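Endo-1,4-beta-xylanase (Uncultured bacterium, PDB 7AX7) is a multidomain xylanase whose CE4 domain, the part described here, uses cobalt(II) to cleave acetyl groups from acetylated xylan. Local coordinates at residues D20-L25 with A32-I37; C57-H62 with N90-D95. All coordinates share one frame; numbering follows the deposited sequence.

Interaction 1: D20-L25 with A32-I37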
ATOM      1  N   ASP A  20      10.890   4.746  -9.848  1.00  8.52           N
ATOM      2  CA  ASP A  20      10.717   6.194  -9.906  1.00 12.48           C
ATOM      3  C   ASP A  20      10.020   6.711  -8.655  1.00 11.93           C
ATOM      4  O   ASP A  20      10.329   7.809  -8.172  1.00  9.97           O
ATOM      5  CB  ASP A  20       9.928   6.581 -11.158  1.00 15.81           C
ATOM      6  CG  ASP A  20      10.638   6.184 -12.446  1.00 16.64           C
ATOM      7  OD1 ASP A  20      11.861   6.416 -12.564  1.00 15.75           O
ATOM      8  OD2 ASP A  20       9.968   5.637 -13.340  1.00 15.20           O
ATOM      9  N   VAL A  21       9.058   5.942  -8.131  1.00  9.87           N
ATOM     10  CA  VAL A  21       8.437   6.316  -6.868  1.00  8.73           C
ATOM     11  C   VAL A  21       9.493   6.354  -5.771  1.00 10.81           C
ATOM     12  O   VAL A  21       9.564   7.311  -4.985  1.00 11.19           O
ATOM     13  CB  VAL A  21       7.279   5.349  -6.533  1.00 13.27           C
ATOM     14  CG1 VAL A  21       6.735   5.601  -5.124  1.00  7.90           C
ATOM     15  CG2 VAL A  21       6.152   5.472  -7.572  1.00  6.17           C
ATOM     16  N   LEU A  22      10.364   5.338  -5.734  1.00  9.28           N
ATOM     17  CA  LEU A  22      11.391   5.265  -4.698  1.00  9.66           C
ATOM     18  C   LEU A  22      12.363   6.436  -4.786  1.00  9.68           C
ATOM     19  O   LEU A  22      12.764   6.998  -3.758  1.00  9.30           O
ATOM     20  CB  LEU A  22      12.147   3.942  -4.813  1.00  7.50           C
ATOM     21  CG  LEU A  22      11.356   2.668  -4.499  1.00 13.89           C
ATOM     22  CD1 LEU A  22      12.229   1.476  -4.810  1.00  6.98           C
ATOM     23  CD2 LEU A  22      10.877   2.651  -3.031  1.00  6.38           C
ATOM     24  N   ASP A  23      12.789   6.784  -6.004  1.00  8.12           N
ATOM     25  CA  ASP A  23      13.662   7.939  -6.183  1.00  9.40           C
ATOM     26  C   ASP A  23      13.088   9.160  -5.486  1.00 10.10           C
ATOM     27  O   ASP A  23      13.810   9.898  -4.807  1.00  9.83           O
ATOM     28  CB  ASP A  23      13.860   8.232  -7.671  1.00  9.85           C
ATOM     29  CG  ASP A  23      14.720   7.193  -8.373  1.00 13.51           C
ATOM     30  OD1 ASP A  23      15.379   6.380  -7.686  1.00 12.71           O
ATOM     31  OD2 ASP A  23      14.725   7.195  -9.621  1.00 12.70           O
ATOM     32  N   ILE A  24      11.775   9.371  -5.629  1.00 11.87           N
ATOM     33  CA  ILE A  24      11.130  10.540  -5.040  1.00  9.05           C
ATOM     34  C   ILE A  24      11.029  10.391  -3.521  1.00  9.36           C
ATOM     35  O   ILE A  24      11.336  11.322  -2.766  1.00  9.66           O
ATOM     36  CB  ILE A  24       9.750  10.754  -5.688  1.00  7.87           C
ATOM     37  CG1 ILE A  24       9.915  11.180  -7.153  1.00  8.20           C
ATOM     38  CG2 ILE A  24       8.908  11.746  -4.882  1.00  7.31           C
ATOM     39  CD1 ILE A  24       8.649  10.955  -8.000  1.00  9.33           C
ATOM     40  N   LEU A  25      10.584   9.224  -3.051  1.00  8.05           N
ATOM     41  CA  LEU A  25      10.533   8.990  -1.614  1.00  7.98           C
ATOM     42  C   LEU A  25      11.901   9.192  -0.978  1.00  7.83           C
ATOM     43  O   LEU A  25      12.014   9.810   0.085  1.00  8.75           O
ATOM     44  CB  LEU A  25      10.004   7.583  -1.322  1.00  7.38           C
ATOM     45  CG  LEU A  25       8.576   7.240  -1.779  1.00  7.43           C
ATOM     46  CD1 LEU A  25       8.264   5.794  -1.436  1.00  5.11           C
ATOM     47  CD2 LEU A  25       7.536   8.182  -1.150  1.00  4.76           C
ATOM     48  N   ALA A  32       7.024   4.705   2.740  1.00  8.77           N
ATOM     49  CA  ALA A  32       5.691   4.349   2.268  1.00  6.99           C
ATOM     50  C   ALA A  32       5.502   2.851   2.449  1.00  7.83           C
ATOM     51  O   ALA A  32       6.421   2.131   2.851  1.00  8.19           O
ATOM     52  CB  ALA A  32       5.481   4.752   0.804  1.00  8.43           C
ATOM     53  N   THR A  33       4.295   2.382   2.149  1.00  7.54           N
ATOM     54  CA  THR A  33       3.949   0.968   2.220  1.00  7.44           C
ATOM     55  C   THR A  33       3.532   0.499   0.834  1.00  7.72           C
ATOM     56  O   THR A  33       2.721   1.155   0.175  1.00 10.98           O
ATOM     57  CB  THR A  33       2.809   0.730   3.228  1.00 11.65           C
ATOM     58  OG1 THR A  33       3.159   1.318   4.483  1.00  7.98           O
ATOM     59  CG2 THR A  33       2.524  -0.768   3.425  1.00  5.81           C
ATOM     60  N   PHE A  34       4.085  -0.628   0.394  1.00  7.24           N
ATOM     61  CA  PHE A  34       3.818  -1.182  -0.932  1.00  6.24           C
ATOM     62  C   PHE A  34       3.117  -2.521  -0.769  1.00  9.69           C
ATOM     63  O   PHE A  34       3.713  -3.488  -0.274  1.00  7.06           O
ATOM     64  CB  PHE A  34       5.112  -1.336  -1.734  1.00  6.76           C
ATOM     65  CG  PHE A  34       5.767  -0.028  -2.063  1.00  6.95           C
ATOM     66  CD1 PHE A  34       6.650   0.574  -1.168  1.00  7.41           C
ATOM     67  CD2 PHE A  34       5.487   0.615  -3.260  1.00  5.84           C
ATOM     68  CE1 PHE A  34       7.247   1.796  -1.471  1.00  7.61           C
ATOM     69  CE2 PHE A  34       6.079   1.827  -3.575  1.00  6.94           C
ATOM     70  CZ  PHE A  34       6.957   2.426  -2.678  1.00  7.81           C
ATOM     71  N   PHE A  35       1.856  -2.566  -1.195  1.00  7.83           N
ATOM     72  CA  PHE A  35       1.072  -3.791  -1.219  1.00  8.13           C
ATOM     73  C   PHE A  35       1.362  -4.497  -2.537  1.00  9.55           C
ATOM     74  O   PHE A  35       0.930  -4.049  -3.610  1.00  7.04           O
ATOM     75  CB  PHE A  35      -0.412  -3.471  -1.045  1.00  8.52           C
ATOM     76  CG  PHE A  35      -0.763  -2.976   0.335  1.00  7.32           C
ATOM     77  CD1 PHE A  35      -0.504  -1.666   0.703  1.00  5.67           C
ATOM     78  CD2 PHE A  35      -1.350  -3.828   1.266  1.00  6.29           C
ATOM     79  CE1 PHE A  35      -0.822  -1.201   1.987  1.00  5.85           C
ATOM     80  CE2 PHE A  35      -1.673  -3.377   2.555  1.00  7.36           C
ATOM     81  CZ  PHE A  35      -1.401  -2.059   2.916  1.00  5.80           C
ATOM     82  N   LEU A  36       2.108  -5.589  -2.459  1.00  5.93           N
ATOM     83  CA  LEU A  36       2.654  -6.211  -3.648  1.00  5.81           C
ATOM     84  C   LEU A  36       1.743  -7.319  -4.152  1.00  8.18           C
ATOM     85  O   LEU A  36       1.091  -8.028  -3.377  1.00  7.54           O
ATOM     86  CB  LEU A  36       4.048  -6.783  -3.378  1.00  6.24           C
ATOM     87  CG  LEU A  36       5.103  -5.880  -2.721  1.00  6.63           C
ATOM     88  CD1 LEU A  36       6.396  -6.667  -2.534  1.00  5.59           C
ATOM     89  CD2 LEU A  36       5.349  -4.631  -3.539  1.00  4.57           C
ATOM     90  N   ILE A  37       1.720  -7.462  -5.471  1.00  6.95           N
ATOM     91  CA  ILE A  37       1.117  -8.610  -6.132  1.00  7.75           C
ATOM     92  C   ILE A  37       2.150  -9.730  -6.151  1.00  9.08           C
ATOM     93  O   ILE A  37       3.264  -9.550  -6.652  1.00  8.46           O
ATOM     94  CB  ILE A  37       0.659  -8.240  -7.551  1.00  9.99           C
ATOM     95  CG1 ILE A  37      -0.385  -7.117  -7.480  1.00  8.25           C
ATOM     96  CG2 ILE A  37       0.130  -9.475  -8.290  1.00  9.53           C
ATOM     97  CD1 ILE A  37      -0.843  -6.590  -8.833  1.00 10.83           C
TER
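With chi1 at -66°, Phe34 sets CG anti to its carbonyl carbon and sends its ring off the strand toward helix 16-28; Leu25 reaches back from the helix with CG likewise anti to the carbonyl carbon and its chain extended beyond. The two side chains meet from opposite directions. Leu25 CD1 lies at the edge of the ring, near its plane, 3.8 Å from Phe34 CZ. Val21, one helical turn earlier, brings CG1 to the same edge, 4.0 Å from Phe34 CZ, while Leu22 CD2 slants in at 3.9 Å from that CZ atom. Three methyls, two from neighbouring residues and one from the next turn, thus gather at the CZ end of the ring. Leu25 CD1 also touches Ala32 CB at 3.7 Å, so a single methyl bridges two residues whose CB atoms both point at the helix; Thr33, between them, points away. This is the helix-on-sheet packing of a beta-alpha-beta unit, strand 4-11, helix 16-28, strand 33-36. Helix segment 20-25 runs nearly antiparallel to strand 33-36, at 165°, and their axes come within 12.0 Å, a separation filled by the aromatic ring and the aliphatic side chains that meet it. Phe10 of strand 4-11 meets the Phe34 ring with nearly parallel planes, and Gln52 of helix 46-54 also touches Phe34. All five touching residues are buried, and no hydrogen bond or ion pair links the segments. Cohesion across the contact therefore probably rests on dispersion and the exclusion of water, and the ring is likely positioned by the shapes of its neighbours.

Interaction 2: C57-H62 with N90-D95; sequences CELASH and NSVGVD. With CO (cobalt (II) ion), chain B.
Leu59 CD1 is shared between two valines: it lies 3.8 Å from Val92 CG2 and 3.9 Å from Val94 CG2. Both valines run at about a right angle across the leucine. Val94 CG2 follows the branch further in, coming within 4.0 Å of Leu59 CB, so Val94 CG2 touches both the base and the tip of the leucine, whereas Val92 meets the tip. In Val94, CG1 is anti to the carbonyl carbon (chi1 -56°), which leaves CG2 between the backbone N and C, facing the strand. The pair straddles Gly93, the residue with positive phi (80°) where the chain leaves helix 74-92. Ile88 and Gln52 also touch Leu59, and Val53 packs on both valines.

The strand end belongs to the polysaccharide deacetylase (NodB homology) fold: His62, just past strand 58-61, binds cobalt through NE2 at 2.2 Å. Asp12 and His66 join it, giving the Asp-His-His metal site characteristic of CE4 enzymes. The imidazole's other nitrogen, ND1, is hydrogen-bonded to the backbone O of Arg100, which, with the metal bond at NE2, probably holds the ring's rotation and should make NE2 a somewhat stronger donor to the metal. Phe35, on the neighbouring strand 33-36, touches the His62 side chain.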
ATOM      1  N   CYS A  57      10.851   1.029   3.610  1.00  7.06           N
ATOM      2  CA  CYS A  57       9.472   0.984   3.150  1.00  6.70           C
ATOM      3  C   CYS A  57       8.898  -0.377   3.492  1.00  8.67           C
ATOM      4  O   CYS A  57       9.585  -1.393   3.390  1.00 10.11           O
ATOM      5  CB  CYS A  57       9.374   1.240   1.646  1.00  6.85           C
ATOM      6  SG  CYS A  57       9.865   2.920   1.140  1.00  9.00           S
ATOM      7  N   GLU A  58       7.641  -0.388   3.917  1.00  9.84           N
ATOM      8  CA  GLU A  58       6.999  -1.620   4.348  1.00  7.28           C
ATOM      9  C   GLU A  58       6.432  -2.373   3.155  1.00  8.34           C
ATOM     10  O   GLU A  58       5.829  -1.777   2.259  1.00  6.95           O
ATOM     11  CB  GLU A  58       5.876  -1.324   5.342  1.00  5.58           C
ATOM     12  CG  GLU A  58       5.132  -2.581   5.785  1.00  7.75           C
ATOM     13  CD  GLU A  58       4.254  -2.350   7.001  1.00  9.09           C
ATOM     14  OE1 GLU A  58       3.911  -1.181   7.280  1.00  7.17           O
ATOM     15  OE2 GLU A  58       3.914  -3.346   7.687  1.00 12.93           O
ATOM     16  N   LEU A  59       6.611  -3.689   3.155  1.00  5.51           N
ATOM     17  CA  LEU A  59       6.033  -4.544   2.129  1.00 12.27           C
ATOM     18  C   LEU A  59       4.822  -5.289   2.701  1.00 10.03           C
ATOM     19  O   LEU A  59       4.895  -5.875   3.790  1.00  5.65           O
ATOM     20  CB  LEU A  59       7.080  -5.519   1.582  1.00 10.48           C
ATOM     21  CG  LEU A  59       8.390  -4.916   1.044  1.00 10.05           C
ATOM     22  CD1 LEU A  59       9.290  -6.001   0.451  1.00  9.12           C
ATOM     23  CD2 LEU A  59       8.125  -3.824   0.007  1.00  7.93           C
ATOM     24  N   ALA A  60       3.712  -5.262   1.963  1.00  8.20           N
ATOM     25  CA  ALA A  60       2.439  -5.846   2.380  1.00  8.23           C
ATOM     26  C   ALA A  60       1.847  -6.650   1.216  1.00  8.40           C
ATOM     27  O   ALA A  60       2.385  -6.673   0.107  1.00  9.03           O
ATOM     28  CB  ALA A  60       1.463  -4.752   2.856  1.00  6.20           C
ATOM     29  N   SER A  61       0.725  -7.309   1.467  1.00  6.59           N
ATOM     30  CA  SER A  61       0.154  -8.279   0.539  1.00  6.99           C
ATOM     31  C   SER A  61      -0.987  -7.662  -0.265  1.00  6.97           C
ATOM     32  O   SER A  61      -1.881  -7.025   0.302  1.00  7.95           O
ATOM     33  CB  SER A  61      -0.353  -9.501   1.301  1.00  5.47           C
ATOM     34  OG  SER A  61      -0.991 -10.410   0.419  1.00 10.38           O
ATOM     35  N   HIS A  62      -0.955  -7.854  -1.586  1.00  9.15           N
ATOM     36  CA  HIS A  62      -2.068  -7.497  -2.462  1.00  8.41           C
ATOM     37  C   HIS A  62      -2.593  -8.729  -3.216  1.00  7.90           C
ATOM     38  O   HIS A  62      -3.126  -8.612  -4.323  1.00 11.07           O
ATOM     39  CB  HIS A  62      -1.636  -6.390  -3.428  1.00  8.66           C
ATOM     40  CG  HIS A  62      -2.769  -5.586  -3.994  1.00  8.46           C
ATOM     41  ND1 HIS A  62      -3.960  -5.394  -3.329  1.00 12.17           N
ATOM     42  CD2 HIS A  62      -2.877  -4.900  -5.159  1.00 11.47           C
ATOM     43  CE1 HIS A  62      -4.758  -4.634  -4.060  1.00 11.33           C
ATOM     44  NE2 HIS A  62      -4.123  -4.320  -5.175  1.00 10.26           N
ATOM     45  N   ASN A  90      10.754 -15.095   1.634  1.00  6.79           N
ATOM     46  CA  ASN A  90      11.880 -15.846   1.090  1.00  9.03           C
ATOM     47  C   ASN A  90      12.732 -15.039   0.125  1.00 10.86           C
ATOM     48  O   ASN A  90      13.868 -15.441  -0.149  1.00  8.97           O
ATOM     49  CB  ASN A  90      11.389 -17.107   0.381  1.00  9.67           C
ATOM     50  CG  ASN A  90      10.824 -18.113   1.338  1.00 11.06           C
ATOM     51  OD1 ASN A  90      11.064 -18.040   2.545  1.00 12.54           O
ATOM     52  ND2 ASN A  90      10.072 -19.066   0.815  1.00 10.94           N
ATOM     53  N   SER A  91      12.207 -13.942  -0.424  1.00 10.19           N
ATOM     54  CA  SER A  91      13.003 -13.136  -1.342  1.00 13.91           C
ATOM     55  C   SER A  91      13.843 -12.103  -0.604  1.00 12.59           C
ATOM     56  O   SER A  91      15.052 -12.021  -0.831  1.00 12.21           O
ATOM     57  CB  SER A  91      12.115 -12.443  -2.387  1.00 11.32           C
ATOM     58  OG  SER A  91      11.178 -11.551  -1.799  1.00 11.30           O
ATOM     59  N   VAL A  92      13.231 -11.308   0.273  1.00  9.50           N
ATOM     60  CA  VAL A  92      13.963 -10.206   0.894  1.00  9.49           C
ATOM     61  C   VAL A  92      13.781 -10.173   2.411  1.00  9.76           C
ATOM     62  O   VAL A  92      14.143  -9.188   3.062  1.00 11.50           O
ATOM     63  CB  VAL A  92      13.561  -8.857   0.272  1.00  9.69           C
ATOM     64  CG1 VAL A  92      13.832  -8.864  -1.234  1.00  6.09           C
ATOM     65  CG2 VAL A  92      12.092  -8.531   0.577  1.00  9.07           C
ATOM     66  N   GLY A  93      13.224 -11.235   2.984  1.00 11.27           N
ATOM     67  CA  GLY A  93      13.335 -11.457   4.417  1.00 11.62           C
ATOM     68  C   GLY A  93      12.391 -10.683   5.317  1.00 15.68           C
ATOM     69  O   GLY A  93      12.635 -10.617   6.524  1.00 14.21           O
ATOM     70  N   VAL A  94      11.310 -10.109   4.793  1.00 12.35           N
ATOM     71  CA  VAL A  94      10.396  -9.346   5.637  1.00 13.59           C
ATOM     72  C   VAL A  94       9.052 -10.049   5.706  1.00 12.31           C
ATOM     73  O   VAL A  94       8.657 -10.796   4.803  1.00  9.47           O
ATOM     74  CB  VAL A  94      10.210  -7.884   5.181  1.00 17.88           C
ATOM     75  CG1 VAL A  94      11.553  -7.184   5.112  1.00 16.98           C
ATOM     76  CG2 VAL A  94       9.467  -7.815   3.858  1.00 15.17           C
ATOM     77  N   ASP A  95       8.344  -9.778   6.799  1.00 13.17           N
ATOM     78  CA  ASP A  95       7.099 -10.446   7.142  1.00 14.09           C
ATOM     79  C   ASP A  95       5.922  -9.529   6.830  1.00 12.16           C
ATOM     80  O   ASP A  95       5.791  -8.449   7.415  1.00 11.62           O
ATOM     81  CB  ASP A  95       7.113 -10.842   8.617  1.00 15.55           C
ATOM     82  CG  ASP A  95       8.230 -11.830   8.942  1.00 15.88           C
ATOM     83  OD1 ASP A  95       8.313 -12.872   8.255  1.00 23.73           O
ATOM     84  OD2 ASP A  95       9.033 -11.552   9.854  1.00 25.42           O
TER
HETATM   85 CO    CO B 801      -4.702  -3.466  -7.163  1.00 16.31          CO

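Interaction 1 closes before interaction 2 opens along the chain, and their centres lie 12 Å apart. They share the parallel sheet, in which strands 33-36 and 58-61 are neighbours. Backbone atoms join them directly: Phe34 N is 2.8 Å from Glu58 O and Leu36 O is 2.7 Å from His62 N, both probable hydrogen bonds. Phe35 CD2 also packs 3.4 Å from Ala60 CB. Interaction 1 fastens helix 16-28 to the sheet, whereas interaction 2 packs the end of helix 74-92 and the loop that follows it against strand 58-61, with helix 46-54 touching side chains of both. The second of these paired strands leads into His62, so the end of strand 58-61 delivers a ligand to the cobalt site.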